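Local coordinates for protein N2152 (Neocallimastix frontalis, PDB 5U22) that probably hydrolyses arabinose-containing glycans as a family 39 glycoside hydrolase of a rumen anaerobic fungus, with polyspecific activity on rare arabinosyl substrates, at residues Phe305-Val319 with Gly331-Ile345. Numbering follows the deposited sequence.
Sequences FYKWYGDMTGDMVSV and GAASVDASAQYVSFI
Ile345 pushes its whole side chain into the last turns of helix 301-310, where CD1 lies 3.7 Å from Tyr309 CB, CB packs on Phe305 CZ, and CG2 reaches Trp308 CB and the six-membered side of its indole. With chi1 at 63°, CG1 sits between the backbone N and the carbonyl carbon, which brings CD1 across Tyr309 at about a right angle and leaves CG2 for Trp308. Next along, Met312 reaches over the hairpin strands: its CE rests 3.4 Å from Ser343 O and 3.5 Å from Ala332 O, and its CB and CG lie against Ser334 OG. Water 1 joins Trp308 O to Ser343 OG, and water 3 joins Thr313 O to Ser334 OG, so the hydroxyls of the buried Ser343 and Ser334 are each tied through water to a carbonyl of 305-319.

At the far end Thr313 OG1 gives a short bond of 2.5 Å to Asp336 OD2, on the lone pair away from OD1, while Tyr341 OH stands 2.7 Å from the same OG1, which lies at the edge of the tyrosine ring, near its plane. OD1 accepts from Ser338 N, an Asx turn, and from Ala339 N, which extends it to an Asx motif. An alanine at Asp336 is likely to leave Thr313 OG1 without its acceptor and the 337-339 turn without its side-chain hold.

From Gly314 the chain runs antiparallel to strand 330-336, with Asp315 N 2.9 Å from Val335 O and Val335 N 2.8 Å from Asp315 O, both hydrogen bonds. Val317 CG2 meets Ala333 CB at 3.7 Å on one face, and on the other Met316, bent at chi2 and chi3, lays CE on Ala332 CB. An apolar seam at Ile345 thus fixes the end of the TIM-barrel helix to the beta sandwich, while Asp336 and Tyr341 hold the link at Thr313 that leads into strand 315-320.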
loop_
_atom_site.group_PDB
_atom_site.type_symbol
_atom_site.label_atom_id
_atom_site.label_comp_id
_atom_site.label_asym_id
_atom_site.label_seq_id
_atom_site.Cartn_x
_atom_site.Cartn_y
_atom_site.Cartn_z
ATOM N N PHE A 305 -11.905 7.146 -3.167
ATOM C CA PHE A 305 -11.462 6.891 -1.799
ATOM C C PHE A 305 -9.968 7.162 -1.652
ATOM O O PHE A 305 -9.543 7.826 -0.697
ATOM C CB PHE A 305 -11.805 5.458 -1.350
ATOM C CG PHE A 305 -11.679 5.254 0.143
ATOM C CD1 PHE A 305 -12.641 5.763 1.011
ATOM C CD2 PHE A 305 -10.591 4.581 0.682
ATOM C CE1 PHE A 305 -12.521 5.600 2.381
ATOM C CE2 PHE A 305 -10.468 4.404 2.056
ATOM C CZ PHE A 305 -11.430 4.925 2.906
ATOM N N TYR A 306 -9.157 6.696 -2.609
ATOM C CA TYR A 306 -7.725 6.948 -2.527
ATOM C C TYR A 306 -7.387 8.416 -2.770
ATOM O O TYR A 306 -6.346 8.885 -2.305
ATOM C CB TYR A 306 -6.981 6.019 -3.496
ATOM C CG TYR A 306 -6.749 4.648 -2.879
ATOM C CD1 TYR A 306 -7.778 3.713 -2.787
ATOM C CD2 TYR A 306 -5.508 4.309 -2.357
ATOM C CE1 TYR A 306 -7.558 2.466 -2.204
ATOM C CE2 TYR A 306 -5.279 3.072 -1.783
ATOM C CZ TYR A 306 -6.301 2.158 -1.703
ATOM O OH TYR A 306 -6.035 0.931 -1.134
ATOM N N LYS A 307 -8.251 9.156 -3.470
ATOM C CA LYS A 307 -8.042 10.595 -3.596
ATOM C C LYS A 307 -8.203 11.283 -2.244
ATOM O O LYS A 307 -7.390 12.143 -1.873
ATOM C CB LYS A 307 -9.012 11.167 -4.633
ATOM C CG LYS A 307 -9.040 12.701 -4.706
ATOM C CD LYS A 307 -7.817 13.266 -5.393
ATOM C CE LYS A 307 -7.911 14.800 -5.522
ATOM N NZ LYS A 307 -6.571 15.423 -5.546
ATOM N N TRP A 308 -9.251 10.920 -1.495
ATOM C CA TRP A 308 -9.402 11.416 -0.127
ATOM C C TRP A 308 -8.145 11.141 0.678
ATOM O O TRP A 308 -7.633 12.011 1.395
ATOM C CB TRP A 308 -10.580 10.727 0.551
ATOM C CG TRP A 308 -11.930 11.150 0.136
ATOM C CD1 TRP A 308 -12.270 12.227 -0.619
ATOM C CD2 TRP A 308 -13.148 10.484 0.467
ATOM N NE1 TRP A 308 -13.639 12.282 -0.773
ATOM C CE2 TRP A 308 -14.199 11.218 -0.114
ATOM C CE3 TRP A 308 -13.452 9.330 1.202
ATOM C CZ2 TRP A 308 -15.539 10.842 0.021
ATOM C CZ3 TRP A 308 -14.779 8.959 1.335
ATOM C CH2 TRP A 308 -15.805 9.711 0.747
ATOM N N TYR A 309 -7.642 9.913 0.562
ATOM C CA TYR A 309 -6.449 9.503 1.291
ATOM C C TYR A 309 -5.245 10.335 0.882
ATOM O O TYR A 309 -4.527 10.878 1.733
ATOM C CB TYR A 309 -6.209 8.017 1.022
ATOM C CG TYR A 309 -5.013 7.390 1.694
ATOM C CD1 TYR A 309 -4.667 7.703 3.012
ATOM C CD2 TYR A 309 -4.261 6.433 1.023
ATOM C CE1 TYR A 309 -3.576 7.096 3.640
ATOM C CE2 TYR A 309 -3.181 5.804 1.638
ATOM C CZ TYR A 309 -2.841 6.134 2.939
ATOM O OH TYR A 309 -1.773 5.495 3.525
ATOM N N GLY A 310 -5.005 10.442 -0.423
ATOM C CA GLY A 310 -3.846 11.177 -0.899
ATOM C C GLY A 310 -3.884 12.648 -0.542
ATOM O O GLY A 310 -2.829 13.288 -0.439
ATOM N N ASP A 311 -5.091 13.212 -0.379
ATOM C CA ASP A 311 -5.247 14.616 0.003
ATOM C C ASP A 311 -4.848 14.882 1.443
ATOM O O ASP A 311 -4.724 16.053 1.822
ATOM C CB ASP A 311 -6.699 15.089 -0.165
ATOM C CG ASP A 311 -7.119 15.230 -1.613
ATOM O OD1 ASP A 311 -6.242 15.195 -2.502
ATOM O OD2 ASP A 311 -8.340 15.406 -1.852
ATOM N N MET A 312 -4.696 13.841 2.261
ATOM C CA MET A 312 -4.429 14.058 3.674
ATOM C C MET A 312 -3.079 14.733 3.856
ATOM O O MET A 312 -2.093 14.368 3.208
ATOM C CB MET A 312 -4.472 12.734 4.434
ATOM C CG MET A 312 -5.878 12.142 4.537
ATOM S SD MET A 312 -5.871 10.570 5.434
ATOM C CE MET A 312 -7.271 10.800 6.524
ATOM N N THR A 313 -3.052 15.743 4.728
ATOM C CA THR A 313 -1.855 16.503 5.068
ATOM C C THR A 313 -1.761 16.608 6.587
ATOM O O THR A 313 -2.705 16.275 7.310
ATOM C CB THR A 313 -1.872 17.901 4.420
ATOM O OG1 THR A 313 -3.085 18.585 4.761
ATOM C CG2 THR A 313 -1.782 17.806 2.899
ATOM N N GLY A 314 -0.608 17.065 7.079
ATOM C CA GLY A 314 -0.403 17.176 8.519
ATOM C C GLY A 314 0.067 15.879 9.152
ATOM O O GLY A 314 0.952 15.209 8.609
ATOM N N ASP A 315 -0.509 15.514 10.292
ATOM C CA ASP A 315 -0.114 14.320 11.027
ATOM C C ASP A 315 -1.211 13.274 10.964
ATOM O O ASP A 315 -2.392 13.602 11.074
ATOM C CB ASP A 315 0.148 14.628 12.502
ATOM C CG ASP A 315 1.349 15.487 12.709
ATOM O OD1 ASP A 315 2.323 15.336 11.943
ATOM O OD2 ASP A 315 1.321 16.299 13.652
ATOM N N MET A 316 -0.816 12.011 10.835
ATOM C CA MET A 316 -1.752 10.920 11.064
ATOM C C MET A 316 -1.915 10.721 12.565
ATOM O O MET A 316 -0.945 10.824 13.321
ATOM C CB MET A 316 -1.253 9.627 10.404
ATOM C CG MET A 316 -0.859 9.787 8.947
ATOM S SD MET A 316 -2.220 10.413 7.928
ATOM C CE MET A 316 -3.415 9.076 8.147
ATOM N N VAL A 317 -3.150 10.468 13.001
ATOM C CA VAL A 317 -3.448 10.311 14.418
ATOM C C VAL A 317 -4.163 8.987 14.645
ATOM O O VAL A 317 -4.705 8.373 13.722
ATOM C CB VAL A 317 -4.294 11.473 14.971
ATOM C CG1 VAL A 317 -3.517 12.770 14.879
ATOM C CG2 VAL A 317 -5.605 11.607 14.199
ATOM N N SER A 318 -4.190 8.573 15.910
ATOM C CA SER A 318 -4.647 7.233 16.250
ATOM C C SER A 318 -6.148 7.080 16.060
ATOM O O SER A 318 -6.943 7.958 16.410
ATOM C CB SER A 318 -4.265 6.894 17.687
ATOM O OG SER A 318 -2.855 6.716 17.789
ATOM N N VAL A 319 -6.526 5.948 15.487
ATOM C CA VAL A 319 -7.914 5.547 15.318
ATOM C C VAL A 319 -8.091 4.249 16.082
ATOM O O VAL A 319 -7.322 3.301 15.874
ATOM C CB VAL A 319 -8.276 5.339 13.834
ATOM C CG1 VAL A 319 -9.688 4.757 13.712
ATOM C CG2 VAL A 319 -8.157 6.655 13.053
ATOM N N GLY A 331 -9.889 2.487 9.769
ATOM C CA GLY A 331 -9.593 3.657 8.958
ATOM C C GLY A 331 -8.441 4.470 9.504
ATOM O O GLY A 331 -7.736 4.054 10.424
ATOM N N ALA A 332 -8.264 5.653 8.917
ATOM C CA ALA A 332 -7.127 6.500 9.238
ATOM C C ALA A 332 -7.577 7.947 9.325
ATOM O O ALA A 332 -8.532 8.361 8.661
ATOM C CB ALA A 332 -6.011 6.369 8.190
ATOM N N ALA A 333 -6.860 8.722 10.131
ATOM C CA ALA A 333 -7.259 10.096 10.386
ATOM C C ALA A 333 -6.041 10.996 10.340
ATOM O O ALA A 333 -4.950 10.595 10.755
ATOM C CB ALA A 333 -7.949 10.235 11.741
ATOM N N SER A 334 -6.237 12.220 9.843
ATOM C CA SER A 334 -5.163 13.202 9.789
ATOM C C SER A 334 -5.632 14.516 10.404
ATOM O O SER A 334 -6.822 14.850 10.382
ATOM C CB SER A 334 -4.686 13.426 8.346
ATOM O OG SER A 334 -5.719 14.002 7.568
ATOM N N VAL A 335 -4.685 15.249 10.983
ATOM C CA VAL A 335 -4.939 16.580 11.525
ATOM C C VAL A 335 -3.898 17.519 10.946
ATOM O O VAL A 335 -2.703 17.209 10.974
ATOM C CB VAL A 335 -4.876 16.614 13.063
ATOM C CG1 VAL A 335 -5.081 18.050 13.555
ATOM C CG2 VAL A 335 -5.894 15.678 13.676
ATOM N N ASP A 336 -4.347 18.668 10.440
ATOM C CA ASP A 336 -3.466 19.663 9.832
ATOM C C ASP A 336 -3.763 21.022 10.458
ATOM O O ASP A 336 -4.814 21.611 10.187
ATOM C CB ASP A 336 -3.672 19.704 8.319
ATOM C CG ASP A 336 -2.679 20.616 7.606
ATOM O OD1 ASP A 336 -2.218 21.617 8.190
ATOM O OD2 ASP A 336 -2.365 20.331 6.434
ATOM N N ALA A 337 -2.832 21.531 11.272
ATOM C CA ALA A 337 -3.040 22.814 11.938
ATOM C C ALA A 337 -2.849 24.018 11.021
ATOM O O ALA A 337 -3.303 25.113 11.369
ATOM C CB ALA A 337 -2.098 22.953 13.139
ATOM N N SER A 338 -2.184 23.854 9.873
ATOM C CA SER A 338 -2.023 24.973 8.954
ATOM C C SER A 338 -3.206 25.099 8.007
ATOM O O SER A 338 -3.681 26.210 7.757
ATOM C CB SER A 338 -0.723 24.845 8.155
ATOM O OG SER A 338 0.349 25.457 8.845
ATOM N N ALA A 339 -3.687 23.982 7.463
ATOM C CA ALA A 339 -4.889 24.016 6.641
ATOM C C ALA A 339 -6.146 24.087 7.497
ATOM O O ALA A 339 -7.224 24.424 6.980
ATOM C CB ALA A 339 -4.932 22.782 5.728
ATOM N N GLN A 340 -6.013 23.778 8.789
ATOM C CA GLN A 340 -7.083 23.853 9.785
ATOM C C GLN A 340 -8.239 22.907 9.450
ATOM O O GLN A 340 -9.394 23.312 9.319
ATOM C CB GLN A 340 -7.552 25.298 9.970
ATOM C CG GLN A 340 -6.420 26.171 10.542
ATOM C CD GLN A 340 -6.881 27.526 11.041
ATOM O OE1 GLN A 340 -6.599 27.910 12.184
ATOM N NE2 GLN A 340 -7.573 28.262 10.187
ATOM N N TYR A 341 -7.910 21.615 9.362
ATOM C CA TYR A 341 -8.944 20.603 9.202
ATOM C C TYR A 341 -8.511 19.303 9.858
ATOM O O TYR A 341 -7.331 19.088 10.149
ATOM C CB TYR A 341 -9.299 20.364 7.725
ATOM C CG TYR A 341 -8.281 19.558 6.931
ATOM C CD1 TYR A 341 -7.228 20.184 6.288
ATOM C CD2 TYR A 341 -8.404 18.175 6.800
ATOM C CE1 TYR A 341 -6.308 19.459 5.552
ATOM C CE2 TYR A 341 -7.476 17.433 6.071
ATOM C CZ TYR A 341 -6.432 18.083 5.447
ATOM O OH TYR A 341 -5.509 17.351 4.717
ATOM N N VAL A 342 -9.507 18.457 10.114
ATOM C CA VAL A 342 -9.337 17.057 10.481
ATOM C C VAL A 342 -10.054 16.213 9.431
ATOM O O VAL A 342 -11.165 16.549 9.006
ATOM C CB VAL A 342 -9.920 16.764 11.877
ATOM C CG1 VAL A 342 -9.754 15.285 12.240
ATOM C CG2 VAL A 342 -9.307 17.689 12.915
ATOM N N SER A 343 -9.435 15.108 9.029
ATOM C CA SER A 343 -10.040 14.203 8.059
ATOM C C SER A 343 -9.981 12.780 8.593
ATOM O O SER A 343 -8.929 12.331 9.046
ATOM C CB SER A 343 -9.331 14.278 6.707
ATOM O OG SER A 343 -9.935 13.387 5.775
ATOM N N PHE A 344 -11.098 12.068 8.502
ATOM C CA PHE A 344 -11.211 10.687 8.966
ATOM C C PHE A 344 -11.865 9.885 7.851
ATOM O O PHE A 344 -13.009 10.171 7.481
ATOM C CB PHE A 344 -12.044 10.613 10.252
ATOM C CG PHE A 344 -12.203 9.217 10.801
ATOM C CD1 PHE A 344 -11.236 8.249 10.560
ATOM C CD2 PHE A 344 -13.309 8.875 11.563
ATOM C CE1 PHE A 344 -11.378 6.958 11.058
ATOM C CE2 PHE A 344 -13.450 7.583 12.077
ATOM C CZ PHE A 344 -12.477 6.632 11.817
ATOM N N ILE A 345 -11.138 8.915 7.291
ATOM C CA ILE A 345 -11.686 8.038 6.255
ATOM C C ILE A 345 -11.753 6.622 6.800
ATOM O O ILE A 345 -10.839 6.174 7.503
ATOM C CB ILE A 345 -10.868 8.092 4.946
ATOM C CG1 ILE A 345 -9.433 7.599 5.160
ATOM C CG2 ILE A 345 -10.833 9.506 4.406
ATOM C CD1 ILE A 345 -8.583 7.659 3.875
HETATM O O HOH W 1 -9.008 13.755 3.138
HETATM O O HOH W 2 -7.569 16.092 3.057
HETATM O O HOH W 3 -5.309 16.464 8.095
HETATM O O HOH W 4 -4.580 7.236 11.171
#